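Local coordinates for protein extracellular invertase (Aspergillus kawachii, PDB 5XH8) that probably cleaves and transfers beta-fructofuranosyl units as a secreted GH32 invertase, with high transfructosylation activity that suits it to making fructooligosaccharides such as 1-kestose, at residues A[251-260]-A[337-345]; A[381-392]-A[525-535]. All coordinates share one frame; numbering follows the deposited sequence.

Contact 1 of 2, residues A[251-260]-A[337-345]; sequences NVFSLDEYGY and GAPDRFISY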
# COMPACT_ATOMS: atom_id res chain seq x y z
N ASN A 251 11.00 -6.18 -20.81
CA ASN A 251 10.57 -5.19 -21.81
C ASN A 251 9.69 -5.92 -22.83
O ASN A 251 9.98 -7.06 -23.16
CB ASN A 251 11.76 -4.67 -22.60
CG ASN A 251 12.77 -3.91 -21.77
OD1 ASN A 251 12.97 -4.11 -20.57
ND2 ASN A 251 13.45 -3.07 -22.44
N VAL A 252 8.72 -5.22 -23.41
CA VAL A 252 7.85 -5.76 -24.47
C VAL A 252 7.79 -4.72 -25.60
O VAL A 252 7.64 -3.51 -25.36
CB VAL A 252 6.43 -6.06 -23.96
CG1 VAL A 252 5.55 -6.64 -25.06
CG2 VAL A 252 6.49 -7.04 -22.81
N PHE A 253 7.95 -5.21 -26.83
CA PHE A 253 8.02 -4.36 -28.02
C PHE A 253 7.76 -5.21 -29.25
O PHE A 253 7.62 -6.44 -29.17
CB PHE A 253 9.39 -3.66 -28.11
CG PHE A 253 10.55 -4.60 -27.98
CD1 PHE A 253 10.98 -5.04 -26.72
CD2 PHE A 253 11.19 -5.10 -29.12
CE1 PHE A 253 12.03 -5.94 -26.60
CE2 PHE A 253 12.25 -5.98 -29.00
CZ PHE A 253 12.67 -6.40 -27.75
N SER A 254 7.66 -4.56 -30.39
CA SER A 254 7.30 -5.24 -31.61
C SER A 254 8.11 -4.66 -32.76
O SER A 254 8.30 -3.44 -32.87
CB SER A 254 5.77 -5.16 -31.84
OG SER A 254 5.31 -3.81 -31.91
N LEU A 255 8.56 -5.56 -33.63
CA LEU A 255 9.56 -5.26 -34.65
C LEU A 255 9.16 -5.72 -36.08
O LEU A 255 8.41 -6.68 -36.24
CB LEU A 255 10.87 -5.99 -34.29
CG LEU A 255 11.50 -5.71 -32.93
CD1 LEU A 255 12.74 -6.59 -32.71
CD2 LEU A 255 11.81 -4.23 -32.79
N ASP A 256 9.71 -5.03 -37.07
CA ASP A 256 9.82 -5.57 -38.43
C ASP A 256 11.30 -5.60 -38.84
O ASP A 256 12.20 -5.49 -37.98
CB ASP A 256 8.92 -4.78 -39.40
CG ASP A 256 9.32 -3.34 -39.56
OD1 ASP A 256 10.44 -2.88 -39.17
OD2 ASP A 256 8.48 -2.61 -40.09
N GLU A 257 11.55 -5.76 -40.14
CA GLU A 257 12.91 -5.82 -40.67
C GLU A 257 13.72 -4.51 -40.52
O GLU A 257 14.93 -4.55 -40.56
CB GLU A 257 12.86 -6.24 -42.15
CG GLU A 257 14.22 -6.60 -42.73
CD GLU A 257 14.15 -7.25 -44.12
OE1 GLU A 257 13.09 -7.17 -44.78
OE2 GLU A 257 15.16 -7.86 -44.51
N TYR A 258 13.05 -3.37 -40.37
CA TYR A 258 13.72 -2.08 -40.31
C TYR A 258 13.94 -1.53 -38.89
O TYR A 258 14.82 -0.70 -38.67
CB TYR A 258 12.93 -1.06 -41.15
CG TYR A 258 12.60 -1.62 -42.52
CD1 TYR A 258 13.57 -1.67 -43.53
CD2 TYR A 258 11.34 -2.16 -42.79
CE1 TYR A 258 13.28 -2.22 -44.77
CE2 TYR A 258 11.04 -2.70 -44.02
CZ TYR A 258 12.00 -2.73 -45.01
OH TYR A 258 11.69 -3.27 -46.23
N GLY A 259 13.11 -1.97 -37.94
CA GLY A 259 13.12 -1.43 -36.59
C GLY A 259 11.82 -1.71 -35.86
O GLY A 259 11.29 -2.83 -35.92
N TYR A 260 11.32 -0.70 -35.16
CA TYR A 260 10.15 -0.86 -34.34
C TYR A 260 8.95 -0.71 -35.27
O TYR A 260 8.92 0.19 -36.10
CB TYR A 260 10.10 0.20 -33.24
CG TYR A 260 8.82 0.15 -32.41
CD1 TYR A 260 8.71 -0.72 -31.34
CD2 TYR A 260 7.72 0.96 -32.74
CE1 TYR A 260 7.54 -0.78 -30.59
CE2 TYR A 260 6.54 0.91 -31.99
CZ TYR A 260 6.46 0.03 -30.92
OH TYR A 260 5.31 -0.06 -30.17
N GLY A 337 18.12 10.09 -40.50
CA GLY A 337 17.13 9.52 -41.38
C GLY A 337 16.63 8.15 -40.96
O GLY A 337 16.13 7.43 -41.81
N ALA A 338 16.72 7.79 -39.67
CA ALA A 338 16.28 6.45 -39.25
C ALA A 338 14.75 6.33 -39.27
O ALA A 338 14.06 7.30 -39.03
CB ALA A 338 16.78 6.16 -37.83
N PRO A 339 14.23 5.11 -39.49
CA PRO A 339 12.82 4.89 -39.22
C PRO A 339 12.61 4.73 -37.70
O PRO A 339 13.58 4.91 -36.91
CB PRO A 339 12.55 3.59 -39.96
CG PRO A 339 13.82 2.83 -39.80
CD PRO A 339 14.92 3.85 -39.83
N ASP A 340 11.38 4.43 -37.28
CA ASP A 340 11.10 4.11 -35.87
C ASP A 340 12.03 2.97 -35.44
O ASP A 340 12.24 2.00 -36.19
CB ASP A 340 9.67 3.65 -35.65
CG ASP A 340 8.62 4.72 -35.93
OD1 ASP A 340 8.87 5.94 -35.85
OD2 ASP A 340 7.49 4.28 -36.19
N ARG A 341 12.61 3.08 -34.25
CA ARG A 341 13.56 2.08 -33.76
C ARG A 341 13.18 1.66 -32.36
O ARG A 341 12.38 2.32 -31.72
CB ARG A 341 14.97 2.67 -33.75
CG ARG A 341 15.55 2.82 -35.15
CD ARG A 341 16.92 3.40 -35.11
NE ARG A 341 16.92 4.83 -34.83
CZ ARG A 341 18.02 5.56 -34.66
NH1 ARG A 341 19.23 5.00 -34.71
NH2 ARG A 341 17.92 6.86 -34.44
N PHE A 342 13.72 0.52 -31.93
CA PHE A 342 13.74 0.12 -30.55
C PHE A 342 15.21 0.04 -30.11
O PHE A 342 15.96 -0.84 -30.56
CB PHE A 342 13.06 -1.23 -30.33
CG PHE A 342 12.89 -1.57 -28.87
CD1 PHE A 342 11.82 -1.05 -28.15
CD2 PHE A 342 13.82 -2.37 -28.22
CE1 PHE A 342 11.68 -1.34 -26.80
CE2 PHE A 342 13.68 -2.66 -26.87
CZ PHE A 342 12.62 -2.14 -26.16
N ILE A 343 15.61 0.98 -29.24
CA ILE A 343 16.99 1.10 -28.78
C ILE A 343 17.06 0.47 -27.39
O ILE A 343 16.30 0.88 -26.50
CB ILE A 343 17.41 2.57 -28.72
CG1 ILE A 343 17.14 3.29 -30.07
CG2 ILE A 343 18.86 2.72 -28.24
CD1 ILE A 343 17.80 2.65 -31.29
N SER A 344 17.95 -0.51 -27.22
CA SER A 344 18.19 -1.17 -25.94
C SER A 344 19.61 -0.92 -25.40
O SER A 344 20.61 -1.06 -26.14
CB SER A 344 18.01 -2.68 -26.10
OG SER A 344 18.01 -3.31 -24.84
N TYR A 345 19.68 -0.52 -24.13
CA TYR A 345 20.91 -0.43 -23.36
C TYR A 345 20.97 -1.58 -22.38
O TYR A 345 20.15 -1.70 -21.47
CB TYR A 345 20.99 0.88 -22.57
CG TYR A 345 21.08 2.13 -23.39
CD1 TYR A 345 19.93 2.72 -23.93
CD2 TYR A 345 22.30 2.74 -23.64
CE1 TYR A 345 20.01 3.86 -24.70
CE2 TYR A 345 22.40 3.88 -24.40
CZ TYR A 345 21.25 4.45 -24.94
OH TYR A 345 21.32 5.58 -25.70
O HOH W 1 6.66 1.99 -36.96
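Asp340 O is gripped by Tyr260 N, 3.0 Å away with an N-H...O angle of 153° and the donor well above the carbonyl plane. Gly259 CA adds a CA-H...O contact to the same Asp340 O at 3.6 Å; having no CB, glycine lets this carbonyl lie against its backbone. Asp256 prepares the turn, since its OD1 accepts from Tyr258 N, an Asx turn, and from Gly259 N, which extends it to an Asx motif. Asp340 OD1 accepts from Ser328 N, while a water 2.6 Å from Asp340 OD2 donates to it and also to Tyr260 O.

Further along, aromatic stacking replaces polar bonding. The rings of Phe253 and Phe342 lie face to face, centroids 3.8 Å apart and planes at 12°. A chi1 of 51° places the Phe253 ring between its own backbone N and carbonyl carbon. Phe253 CB makes a CH-pi contact over the Phe342 face. Leu255 CD2 reaches Phe342 CB at 4.1 Å, extending the apolar layer. The axes of strands 251-255 and 341-345 approach only to 8.3 Å, too far for backbone pairing, so large flat side chains fill the gap between adjacent blades of the GH32 beta-propeller.

Contact 2 of 2, residues A[381-392]-A[525-535]; sequences IPNVVDNALARE and RLFDVLNGGEQ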
# COMPACT_ATOMS: atom_id res chain seq x y z
N ILE A 381 18.02 -14.33 -42.58
CA ILE A 381 19.20 -14.96 -43.11
C ILE A 381 18.78 -15.81 -44.33
O ILE A 381 18.21 -16.90 -44.15
CB ILE A 381 19.85 -15.87 -42.06
CG1 ILE A 381 20.09 -15.10 -40.74
CG2 ILE A 381 21.17 -16.41 -42.59
CD1 ILE A 381 20.58 -15.99 -39.62
N PRO A 382 19.03 -15.31 -45.56
CA PRO A 382 18.60 -16.07 -46.74
C PRO A 382 19.61 -17.13 -47.21
O PRO A 382 20.76 -17.15 -46.77
CB PRO A 382 18.38 -14.98 -47.80
CG PRO A 382 19.31 -13.88 -47.41
CD PRO A 382 19.52 -13.97 -45.92
N ASN A 383 19.14 -18.01 -48.09
CA ASN A 383 20.01 -18.95 -48.82
C ASN A 383 20.78 -19.90 -47.92
O ASN A 383 21.90 -20.30 -48.22
CB ASN A 383 20.98 -18.18 -49.74
CG ASN A 383 20.28 -17.21 -50.68
OD1 ASN A 383 19.14 -17.41 -51.09
ND2 ASN A 383 20.97 -16.14 -51.02
N VAL A 384 20.16 -20.29 -46.81
CA VAL A 384 20.73 -21.24 -45.87
C VAL A 384 20.36 -22.63 -46.36
O VAL A 384 19.22 -22.85 -46.78
CB VAL A 384 20.17 -21.01 -44.44
CG1 VAL A 384 20.51 -22.16 -43.49
CG2 VAL A 384 20.67 -19.67 -43.91
N VAL A 385 21.30 -23.56 -46.25
CA VAL A 385 21.10 -24.92 -46.70
C VAL A 385 20.16 -25.62 -45.72
O VAL A 385 20.38 -25.58 -44.51
CB VAL A 385 22.43 -25.71 -46.79
CG1 VAL A 385 22.19 -27.20 -47.06
CG2 VAL A 385 23.32 -25.09 -47.85
N ASP A 386 19.14 -26.26 -46.29
CA ASP A 386 18.09 -26.90 -45.52
C ASP A 386 18.58 -28.24 -45.00
O ASP A 386 18.21 -29.29 -45.52
CB ASP A 386 16.84 -27.05 -46.40
CG ASP A 386 15.61 -27.46 -45.62
OD1 ASP A 386 15.72 -28.05 -44.53
OD2 ASP A 386 14.50 -27.17 -46.09
N ASN A 387 19.39 -28.20 -43.95
CA ASN A 387 19.92 -29.40 -43.30
C ASN A 387 19.55 -29.38 -41.81
O ASN A 387 18.74 -28.54 -41.39
CB ASN A 387 21.44 -29.53 -43.54
CG ASN A 387 22.22 -28.31 -43.07
OD1 ASN A 387 21.76 -27.53 -42.24
ND2 ASN A 387 23.42 -28.13 -43.63
N ALA A 388 20.10 -30.31 -41.04
CA ALA A 388 19.88 -30.40 -39.60
C ALA A 388 20.22 -29.08 -38.87
O ALA A 388 19.45 -28.62 -38.01
CB ALA A 388 20.72 -31.53 -39.02
N LEU A 389 21.34 -28.48 -39.24
CA LEU A 389 21.82 -27.24 -38.61
C LEU A 389 20.76 -26.15 -38.66
O LEU A 389 20.47 -25.51 -37.65
CB LEU A 389 23.10 -26.73 -39.26
CG LEU A 389 24.33 -27.63 -39.18
CD1 LEU A 389 25.45 -26.99 -39.99
CD2 LEU A 389 24.79 -27.88 -37.76
N ALA A 390 20.17 -25.97 -39.84
CA ALA A 390 19.14 -24.95 -40.04
C ALA A 390 17.81 -25.28 -39.37
O ALA A 390 17.08 -24.37 -38.97
CB ALA A 390 18.93 -24.70 -41.52
N ARG A 391 17.50 -26.57 -39.25
CA ARG A 391 16.17 -27.05 -38.80
C ARG A 391 16.09 -27.35 -37.30
O ARG A 391 15.02 -27.69 -36.82
CB ARG A 391 15.76 -28.33 -39.58
CG ARG A 391 15.40 -28.10 -41.03
CD ARG A 391 13.98 -27.60 -41.20
NE ARG A 391 13.71 -27.24 -42.59
CZ ARG A 391 12.55 -26.76 -43.04
NH1 ARG A 391 11.53 -26.55 -42.21
NH2 ARG A 391 12.41 -26.46 -44.32
N GLU A 392 17.19 -27.23 -36.57
CA GLU A 392 17.19 -27.55 -35.14
C GLU A 392 16.14 -26.68 -34.46
O GLU A 392 15.98 -25.50 -34.80
CB GLU A 392 18.57 -27.31 -34.54
CG GLU A 392 18.71 -27.70 -33.09
CD GLU A 392 20.15 -27.68 -32.62
OE1 GLU A 392 20.38 -27.49 -31.42
OE2 GLU A 392 21.06 -27.86 -33.46
N ARG A 525 25.95 -20.11 -34.12
CA ARG A 525 25.95 -21.07 -35.22
C ARG A 525 26.20 -20.33 -36.52
O ARG A 525 25.55 -19.33 -36.82
CB ARG A 525 24.64 -21.82 -35.33
CG ARG A 525 24.53 -22.66 -36.61
CD ARG A 525 23.54 -23.79 -36.48
NE ARG A 525 24.00 -24.73 -35.47
CZ ARG A 525 23.26 -25.68 -34.92
NH1 ARG A 525 21.99 -25.87 -35.28
NH2 ARG A 525 23.79 -26.46 -34.00
N LEU A 526 27.17 -20.85 -37.27
CA LEU A 526 27.44 -20.44 -38.65
C LEU A 526 26.81 -21.55 -39.49
O LEU A 526 27.23 -22.72 -39.40
CB LEU A 526 28.97 -20.36 -38.87
CG LEU A 526 29.67 -19.30 -37.99
CD1 LEU A 526 31.19 -19.33 -38.12
CD2 LEU A 526 29.14 -17.91 -38.34
N PHE A 527 25.78 -21.21 -40.25
CA PHE A 527 25.01 -22.20 -41.00
C PHE A 527 25.73 -22.53 -42.32
O PHE A 527 26.66 -21.83 -42.73
CB PHE A 527 23.62 -21.68 -41.33
CG PHE A 527 22.79 -21.35 -40.13
CD1 PHE A 527 22.05 -22.33 -39.48
CD2 PHE A 527 22.71 -20.03 -39.67
CE1 PHE A 527 21.26 -22.01 -38.38
CE2 PHE A 527 21.93 -19.71 -38.57
CZ PHE A 527 21.21 -20.70 -37.93
N ASP A 528 25.26 -23.58 -42.99
CA ASP A 528 25.69 -23.84 -44.37
C ASP A 528 24.85 -22.97 -45.28
O ASP A 528 23.63 -22.91 -45.12
CB ASP A 528 25.56 -25.34 -44.70
CG ASP A 528 26.51 -26.18 -43.88
OD1 ASP A 528 27.70 -25.82 -43.80
OD2 ASP A 528 26.09 -27.19 -43.30
N VAL A 529 25.52 -22.26 -46.18
CA VAL A 529 24.91 -21.24 -47.02
C VAL A 529 25.24 -21.52 -48.51
O VAL A 529 26.27 -22.13 -48.81
CB VAL A 529 25.42 -19.85 -46.57
CG1 VAL A 529 24.88 -18.73 -47.45
CG2 VAL A 529 25.01 -19.60 -45.12
N LEU A 530 24.38 -21.06 -49.41
CA LEU A 530 24.51 -21.29 -50.85
C LEU A 530 24.57 -19.96 -51.61
O LEU A 530 23.63 -19.17 -51.54
CB LEU A 530 23.31 -22.11 -51.33
CG LEU A 530 23.48 -22.83 -52.67
CD1 LEU A 530 24.21 -24.15 -52.45
CD2 LEU A 530 22.12 -23.04 -53.34
N ASN A 531 25.67 -19.70 -52.31
CA ASN A 531 25.83 -18.50 -53.13
C ASN A 531 26.62 -18.82 -54.39
O ASN A 531 27.66 -19.48 -54.31
CB ASN A 531 26.56 -17.40 -52.36
CG ASN A 531 25.62 -16.60 -51.48
OD1 ASN A 531 25.06 -15.60 -51.91
ND2 ASN A 531 25.46 -17.03 -50.23
N GLY A 532 26.12 -18.35 -55.54
CA GLY A 532 26.66 -18.73 -56.85
C GLY A 532 26.69 -20.24 -57.06
O GLY A 532 27.63 -20.76 -57.65
N GLY A 533 25.68 -20.94 -56.53
CA GLY A 533 25.61 -22.40 -56.56
C GLY A 533 26.72 -23.16 -55.85
O GLY A 533 26.91 -24.34 -56.12
N GLU A 534 27.45 -22.51 -54.94
CA GLU A 534 28.47 -23.18 -54.13
C GLU A 534 28.02 -23.14 -52.68
O GLU A 534 27.64 -22.07 -52.18
CB GLU A 534 29.82 -22.48 -54.26
CG GLU A 534 30.32 -22.25 -55.68
CD GLU A 534 31.62 -21.46 -55.70
OE1 GLU A 534 32.63 -21.97 -55.17
OE2 GLU A 534 31.63 -20.33 -56.25
N GLN A 535 28.05 -24.30 -52.03
CA GLN A 535 27.74 -24.44 -50.61
C GLN A 535 28.99 -24.19 -49.77
O GLN A 535 30.01 -24.86 -49.96
CB GLN A 535 27.21 -25.84 -50.30
CG GLN A 535 27.05 -26.11 -48.81
CD GLN A 535 26.37 -27.43 -48.50
OE1 GLN A 535 25.44 -27.84 -49.20
NE2 GLN A 535 26.82 -28.09 -47.44
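Arg525 reaches the end of helix 388-391 and uses NH1 twice, donating to Leu389 O at 2.8 Å, on a lone pair in the carbonyl plane, and to Glu392 OE2 at 2.9 Å. Arg525 NH2 meets the same Glu392 OE2 at 3.1 Å, making an end-on salt bridge in which both nitrogens approach from one face of the carboxylate. With CG anti to the backbone N (chi1 -176°) and the chain extended beyond it, Glu392 carries its carboxylate to the guanidinium, and Trp239 NE1 satisfies its OE1. A second charge, Glu496, takes Arg525 NH2, while Leu389 CD2 covers one face of the guanidinium over its centre.

The backbones join at a single antiparallel bridge, Val384 with Val529, a non-hydrogen-bonded pair flanked by two bonds. Val385 N donates to Asp528 O at 2.7 Å and almost straight (178°); Leu530 N donates to Asn383 O at 2.9 Å. Asparagine suits position 383, where the chain turns its corner with positive phi. Here the end of strand 366-385 of the propeller meets the C-terminal beta-sandwich domain, whose hairpin turns through Gly532 and Gly533, both with the positive phi that a type I' turn needs.

Asn387 works with both ends of its amide: OD1 caps the helix by accepting from Ala390 N at 3.3 Å, and ND2 makes a weak bond to Asp528 OD2 at 2.8 Å. Asp528 OD1 answers Arg469. Phe527 packs its CB against Val384 CG1 and its ring against Ile381 CD1 and Ala390, with Trp397 meeting that ring edge-to-face.

Overall arrangement
Contact 1 closes in the chain before contact 2 opens, and their centres lie 27 Å apart, with nearest atoms about 7 Å apart and no touch. The long strand 366-385 links them: it pairs with strand 341-348 of contact 1, its Leu376 packs on Phe253, and its far end enters contact 2. The centre of contact 1 is 15 Å from the centre of the chain and that of contact 2 is 28 Å from it. A bound glycerol lies about 11 Å from the side chain of Asn251, and a glycerol, not necessarily the same one, about 9 Å from that of Glu392. The sodium site, His287 with Gly315, Phe316 and Ser318, uses residues of neither contact.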